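Side-chain contacts in endo-N-acetyl-beta-D-glucosaminidase (Hypocrea jecorina, PDB 4AC1), which cleaves within the N,N'-diacetylchitobiose core of N-linked glycans and is responsible for deglycosylating the cellulases of this fungus: residues I6-T11 and W185-F190; W255-S260 and E267-A272. All coordinates share one frame; numbering follows the deposited sequence.

Contact 1. Residues I6-T11 and W185-F190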
# COMPACT_ATOMS: atom_id res chain seq x y z
N ILE A 6 3.25 -7.52 -2.31
CA ILE A 6 3.37 -6.07 -2.35
C ILE A 6 4.32 -5.64 -1.26
O ILE A 6 4.19 -6.08 -0.12
CB ILE A 6 2.00 -5.44 -2.09
CG1 ILE A 6 1.00 -5.85 -3.18
CG2 ILE A 6 2.10 -3.91 -1.95
CD1 ILE A 6 -0.39 -6.13 -2.67
N VAL A 7 5.28 -4.79 -1.59
CA VAL A 7 6.24 -4.26 -0.61
C VAL A 7 6.18 -2.74 -0.62
O VAL A 7 6.33 -2.10 -1.69
CB VAL A 7 7.68 -4.72 -0.93
CG1 VAL A 7 8.71 -3.93 -0.08
CG2 VAL A 7 7.82 -6.22 -0.72
N TYR A 8 5.94 -2.16 0.55
CA TYR A 8 6.06 -0.72 0.75
C TYR A 8 7.51 -0.33 0.97
O TYR A 8 8.24 -0.98 1.74
CB TYR A 8 5.25 -0.28 1.97
CG TYR A 8 3.74 -0.23 1.78
CD1 TYR A 8 2.93 -1.34 2.02
CD2 TYR A 8 3.12 0.95 1.37
CE1 TYR A 8 1.54 -1.27 1.85
CE2 TYR A 8 1.74 1.03 1.20
CZ TYR A 8 0.96 -0.09 1.44
OH TYR A 8 -0.41 -0.03 1.30
N PHE A 9 7.92 0.74 0.28
CA PHE A 9 9.30 1.21 0.26
C PHE A 9 9.28 2.68 0.69
O PHE A 9 9.10 3.58 -0.15
CB PHE A 9 9.84 1.04 -1.17
CG PHE A 9 11.32 1.32 -1.33
CD1 PHE A 9 12.27 0.36 -1.01
CD2 PHE A 9 11.75 2.53 -1.85
CE1 PHE A 9 13.64 0.62 -1.18
CE2 PHE A 9 13.10 2.81 -2.03
CZ PHE A 9 14.05 1.85 -1.69
N GLN A 10 9.36 2.92 2.01
CA GLN A 10 9.32 4.27 2.58
C GLN A 10 10.71 4.79 2.92
O GLN A 10 11.07 5.93 2.58
CB GLN A 10 8.43 4.37 3.82
CG GLN A 10 8.17 5.83 4.19
CD GLN A 10 7.44 6.00 5.50
OE1 GLN A 10 8.01 5.78 6.57
NE2 GLN A 10 6.20 6.41 5.42
N THR A 11 11.49 3.96 3.61
CA THR A 11 12.87 4.27 3.96
C THR A 11 13.71 3.99 2.73
O THR A 11 13.86 2.83 2.30
CB THR A 11 13.34 3.43 5.15
OG1 THR A 11 12.48 3.69 6.26
CG2 THR A 11 14.78 3.79 5.56
N TRP A 185 -7.83 -3.18 -4.89
CA TRP A 185 -7.75 -3.98 -3.67
C TRP A 185 -7.52 -3.10 -2.45
O TRP A 185 -7.27 -1.89 -2.57
CB TRP A 185 -6.69 -5.10 -3.75
CG TRP A 185 -5.26 -4.65 -3.65
CD1 TRP A 185 -4.55 -4.45 -2.49
CD2 TRP A 185 -4.37 -4.34 -4.73
NE1 TRP A 185 -3.28 -4.03 -2.78
CE2 TRP A 185 -3.14 -3.97 -4.15
CE3 TRP A 185 -4.49 -4.33 -6.13
CZ2 TRP A 185 -2.03 -3.58 -4.91
CZ3 TRP A 185 -3.39 -3.96 -6.88
CH2 TRP A 185 -2.17 -3.58 -6.27
N TYR A 186 -7.62 -3.74 -1.28
CA TYR A 186 -7.40 -3.12 0.01
C TYR A 186 -6.15 -3.71 0.66
O TYR A 186 -6.09 -4.93 0.92
CB TYR A 186 -8.63 -3.32 0.90
CG TYR A 186 -9.92 -2.77 0.31
CD1 TYR A 186 -10.25 -1.43 0.47
CD2 TYR A 186 -10.81 -3.60 -0.39
CE1 TYR A 186 -11.40 -0.91 -0.08
CE2 TYR A 186 -11.99 -3.08 -0.94
CZ TYR A 186 -12.28 -1.74 -0.76
OH TYR A 186 -13.44 -1.24 -1.31
N ASN A 187 -5.16 -2.86 0.88
CA ASN A 187 -3.94 -3.22 1.60
C ASN A 187 -4.28 -3.22 3.08
O ASN A 187 -4.17 -2.20 3.76
CB ASN A 187 -2.86 -2.18 1.31
CG ASN A 187 -2.36 -2.26 -0.11
OD1 ASN A 187 -1.82 -3.29 -0.52
ND2 ASN A 187 -2.56 -1.19 -0.87
N THR A 188 -4.75 -4.36 3.56
CA THR A 188 -5.48 -4.38 4.82
C THR A 188 -4.51 -4.57 5.99
O THR A 188 -3.74 -5.54 6.02
CB THR A 188 -6.61 -5.43 4.78
OG1 THR A 188 -7.46 -5.17 3.66
CG2 THR A 188 -7.48 -5.36 6.01
N GLN A 189 -4.51 -3.62 6.91
CA GLN A 189 -3.49 -3.60 7.96
C GLN A 189 -3.89 -4.49 9.14
O GLN A 189 -4.67 -4.08 10.01
CB GLN A 189 -3.21 -2.16 8.41
CG GLN A 189 -3.02 -1.18 7.26
CD GLN A 189 -2.47 0.17 7.70
OE1 GLN A 189 -1.59 0.22 8.56
NE2 GLN A 189 -2.97 1.25 7.13
N PHE A 190 -3.37 -5.72 9.15
CA PHE A 190 -3.56 -6.68 10.26
C PHE A 190 -2.45 -6.49 11.30
O PHE A 190 -1.63 -7.40 11.55
CB PHE A 190 -3.57 -8.13 9.76
CG PHE A 190 -4.77 -8.49 8.90
CD1 PHE A 190 -4.79 -8.22 7.53
CD2 PHE A 190 -5.88 -9.12 9.47
CE1 PHE A 190 -5.88 -8.56 6.75
CE2 PHE A 190 -6.98 -9.47 8.69
CZ PHE A 190 -6.98 -9.20 7.32
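I6 lays its terminal methyl against the pyrrole side of W185, CD1 standing 3.6 Å from NE1, as the isoleucine chain and the indole pass each other running antiparallel. The setting is the interior of a GH18 (beta/alpha)8 barrel: I6 of strand 4-9 and W185 and N187 of strand 185-189 point into it, and Y8 brings its phenol end there. These strands are not sheet neighbours but meet across the barrel; the axes of residues 6-9 and 185-189 come within 10.7 Å and are inclined at 68°, a spacing bridged by side chains alone. The same CD1 also reaches the benzo part of the indole, 3.8 Å from CZ2 of W185.

In W185 the indole starts between the backbone N and the carbonyl carbon (chi1 74°), which turns its N-H along its own strand to N187. The bond from NE1 of W185 to OD1 of N187 is 2.8 Å long and close to straight, and the acceptor lies nearly in the indole plane; seen from the amide, however, the donor sits well above the carbonyl plane. A leucine in place of W185 would probably open a gap beside the I6 methyl and leave OD1 of N187 without this donor, so that the amide could turn more freely.

At its other end that amide is held, weakly, by ND2 of N187 on D123, an aspartate of the DxDxE signature of family 18 that continues to D125 and E127. E127 and Q189, the latter on the strand of N187, bind a zinc ion in this structure. The hydroxyl of Y8 hydrogen-bonds the other carboxylate oxygen of D123. Y8 and N187 themselves meet without a hydrogen bond: ring and amide planes stand 74° apart, and Y8 OH rests 3.3 Å from N187 CB.

Contact 2. Residues W255-S260 and E267-A272. With ZN (zinc ion), chain H.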
# COMPACT_ATOMS: atom_id res chain seq x y z
N TRP A 255 4.92 -3.95 5.39
CA TRP A 255 5.40 -2.65 5.87
C TRP A 255 6.62 -2.88 6.78
O TRP A 255 6.45 -3.43 7.87
CB TRP A 255 4.30 -1.90 6.66
CG TRP A 255 4.81 -0.57 7.04
CD1 TRP A 255 5.56 -0.25 8.14
CD2 TRP A 255 4.71 0.64 6.26
NE1 TRP A 255 5.91 1.08 8.11
CE2 TRP A 255 5.40 1.64 6.96
CE3 TRP A 255 4.09 0.96 5.04
CZ2 TRP A 255 5.49 2.96 6.49
CZ3 TRP A 255 4.18 2.26 4.56
CH2 TRP A 255 4.87 3.25 5.29
N GLU A 256 7.83 -2.50 6.37
CA GLU A 256 8.20 -2.00 5.04
C GLU A 256 9.55 -2.63 4.68
O GLU A 256 10.11 -3.43 5.44
CB GLU A 256 8.29 -0.46 5.04
CG GLU A 256 9.24 0.07 6.10
CD GLU A 256 10.02 1.31 5.67
OE1 GLU A 256 10.25 1.52 4.45
OE2 GLU A 256 10.42 2.08 6.57
N TYR A 257 10.10 -2.28 3.53
CA TYR A 257 11.18 -3.08 2.96
C TYR A 257 12.48 -3.18 3.78
O TYR A 257 12.92 -4.28 4.12
CB TYR A 257 11.53 -2.60 1.55
CG TYR A 257 12.72 -3.31 0.93
CD1 TYR A 257 12.71 -4.69 0.69
CD2 TYR A 257 13.86 -2.59 0.57
CE1 TYR A 257 13.80 -5.32 0.10
CE2 TYR A 257 14.97 -3.23 -0.02
CZ TYR A 257 14.92 -4.59 -0.26
OH TYR A 257 15.98 -5.25 -0.85
N PHE A 258 13.09 -2.03 4.05
CA PHE A 258 14.55 -1.95 4.26
C PHE A 258 15.15 -2.76 5.40
O PHE A 258 16.34 -3.08 5.37
CB PHE A 258 15.02 -0.49 4.39
CG PHE A 258 14.93 0.04 5.79
CD1 PHE A 258 13.68 0.27 6.38
CD2 PHE A 258 16.09 0.29 6.53
CE1 PHE A 258 13.60 0.75 7.67
CE2 PHE A 258 16.01 0.77 7.82
CZ PHE A 258 14.78 1.00 8.40
N ASN A 259 14.35 -3.08 6.41
CA ASN A 259 14.84 -3.76 7.61
C ASN A 259 14.11 -5.06 7.88
O ASN A 259 14.19 -5.62 8.97
CB ASN A 259 14.74 -2.83 8.84
CG ASN A 259 13.30 -2.41 9.14
OD1 ASN A 259 12.38 -2.69 8.38
ND2 ASN A 259 13.11 -1.74 10.27
N SER A 260 13.39 -5.55 6.87
CA SER A 260 12.56 -6.74 7.03
C SER A 260 13.28 -7.91 7.66
O SER A 260 14.37 -8.28 7.21
CB SER A 260 12.04 -7.19 5.68
OG SER A 260 11.21 -6.21 5.09
N GLU A 267 20.08 -7.96 4.70
CA GLU A 267 19.46 -8.80 3.67
C GLU A 267 17.93 -8.67 3.70
O GLU A 267 17.22 -9.64 3.97
CB GLU A 267 19.88 -10.25 3.85
CG GLU A 267 21.39 -10.49 3.77
CD GLU A 267 21.73 -11.95 3.90
OE1 GLU A 267 21.43 -12.51 4.98
OE2 GLU A 267 22.28 -12.52 2.93
N PRO A 268 17.40 -7.48 3.38
CA PRO A 268 15.97 -7.24 3.58
C PRO A 268 15.05 -7.99 2.61
O PRO A 268 13.86 -8.14 2.89
CB PRO A 268 15.85 -5.72 3.40
CG PRO A 268 17.01 -5.34 2.54
CD PRO A 268 18.12 -6.24 2.98
N TRP A 269 15.61 -8.46 1.50
CA TRP A 269 14.88 -9.22 0.47
C TRP A 269 14.49 -10.63 0.92
O TRP A 269 13.66 -11.27 0.27
CB TRP A 269 15.71 -9.33 -0.80
CG TRP A 269 17.06 -9.92 -0.53
CD1 TRP A 269 17.36 -11.24 -0.42
CD2 TRP A 269 18.27 -9.20 -0.29
NE1 TRP A 269 18.70 -11.40 -0.15
CE2 TRP A 269 19.29 -10.16 -0.06
CE3 TRP A 269 18.61 -7.85 -0.25
CZ2 TRP A 269 20.62 -9.81 0.20
CZ3 TRP A 269 19.94 -7.49 -0.01
CH2 TRP A 269 20.92 -8.47 0.22
N GLU A 270 15.08 -11.12 2.01
CA GLU A 270 14.76 -12.47 2.45
C GLU A 270 13.29 -12.63 2.84
O GLU A 270 12.70 -13.69 2.60
CB GLU A 270 15.69 -12.94 3.57
CG GLU A 270 17.10 -13.19 3.08
CD GLU A 270 18.04 -13.65 4.16
OE1 GLU A 270 17.67 -13.58 5.35
OE2 GLU A 270 19.19 -14.06 3.83
N TRP A 271 12.69 -11.57 3.39
CA TRP A 271 11.27 -11.56 3.68
C TRP A 271 10.45 -11.92 2.43
O TRP A 271 9.62 -12.81 2.46
CB TRP A 271 10.84 -10.19 4.20
CG TRP A 271 9.40 -10.10 4.62
CD1 TRP A 271 8.89 -10.38 5.85
CD2 TRP A 271 8.28 -9.71 3.80
NE1 TRP A 271 7.53 -10.19 5.86
CE2 TRP A 271 7.13 -9.78 4.61
CE3 TRP A 271 8.15 -9.32 2.46
CZ2 TRP A 271 5.86 -9.47 4.13
CZ3 TRP A 271 6.88 -9.00 1.99
CH2 TRP A 271 5.75 -9.07 2.82
N ALA A 272 10.73 -11.23 1.32
CA ALA A 272 10.00 -11.50 0.07
C ALA A 272 10.22 -12.90 -0.46
O ALA A 272 9.31 -13.47 -1.05
CB ALA A 272 10.35 -10.45 -0.99
ZN ZN H . 20.79 -14.51 5.09
O HOH W 1 14.69 -10.19 5.23
O HOH W 2 22.01 -15.14 3.31
O HOH W 3 19.76 -14.10 6.71
O HOH W 4 22.47 -14.98 6.26
O HOH W 5 20.18 -16.52 5.22
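P268 pushes its ring into the turn of residues 257-260, and its atoms can be followed outward in order. CB comes first, lying 3.3 Å from the carbonyl O of Y257 and equally near that of F258; the same carbon stands over one face of the Y257 ring, 4.1 Å from its centroid and displaced toward the rim, a CH-pi contact. CG, at the tip, moves on to the phenol end, where it meets CZ of Y257 and, at 3.5 Å, its OH.

The tyrosine is presented for this by a first torsion that sets CG anti to the backbone N (chi1 176°), carrying the ring out over the proline. Its hydroxyl then ends in the plane of the W269 indole, at the edge beside CE3. Beyond these segments the phenol also packs on P24 and L25 of helix 24-27 and on V7.

Beside the proline carbonyl, S260 brings CB to 3.5 Å from P268 O and 3.6 Å from CB of W271. A water ties the backbones together here, donating to the carbonyl oxygens of S260 and E267 and accepting from N of W271, whose amide lies in helix 270-279.

Facing outward, E267 and E270 each give one carboxylate oxygen to a zinc ion, OE1 and OE2 respectively, both 2.1 Å from the metal. Four waters complete an octahedron in which the glutamates are adjacent; one of them also donates to OE2 of E267, which probably steadies its one-oxygen binding, and another lies close to OE1 of E270.

Two type I turns, 257-260 and 267-270, thus pack together in the loop that carries the chain from barrel strand 251-255 to helix 270-279, the last beta-to-alpha connection of the (beta/alpha)8 fold.

Contacts 1 and 2 meet where the barrel closes. Contact 1 spans the interior, about 3 Å from the centre of the chain, between the first strand, 4-9, and strand 185-189; contact 2 follows later in sequence, where the last strand, 251-255, gives way to helix 270-279, and its centre lies about 12 Å from that of contact 1. Strands 4-9 and 251-255 pair in parallel to shut the barrel, and the segments 6-11 and 255-260 that continue them touch. Probable hydrogen bonds join Y8 O to Y257 N, at 2.9 Å, and T11 OG1 to E256 OE2. The first strand therefore takes part in both contacts, across the barrel interior and at the turn leading to the last helix.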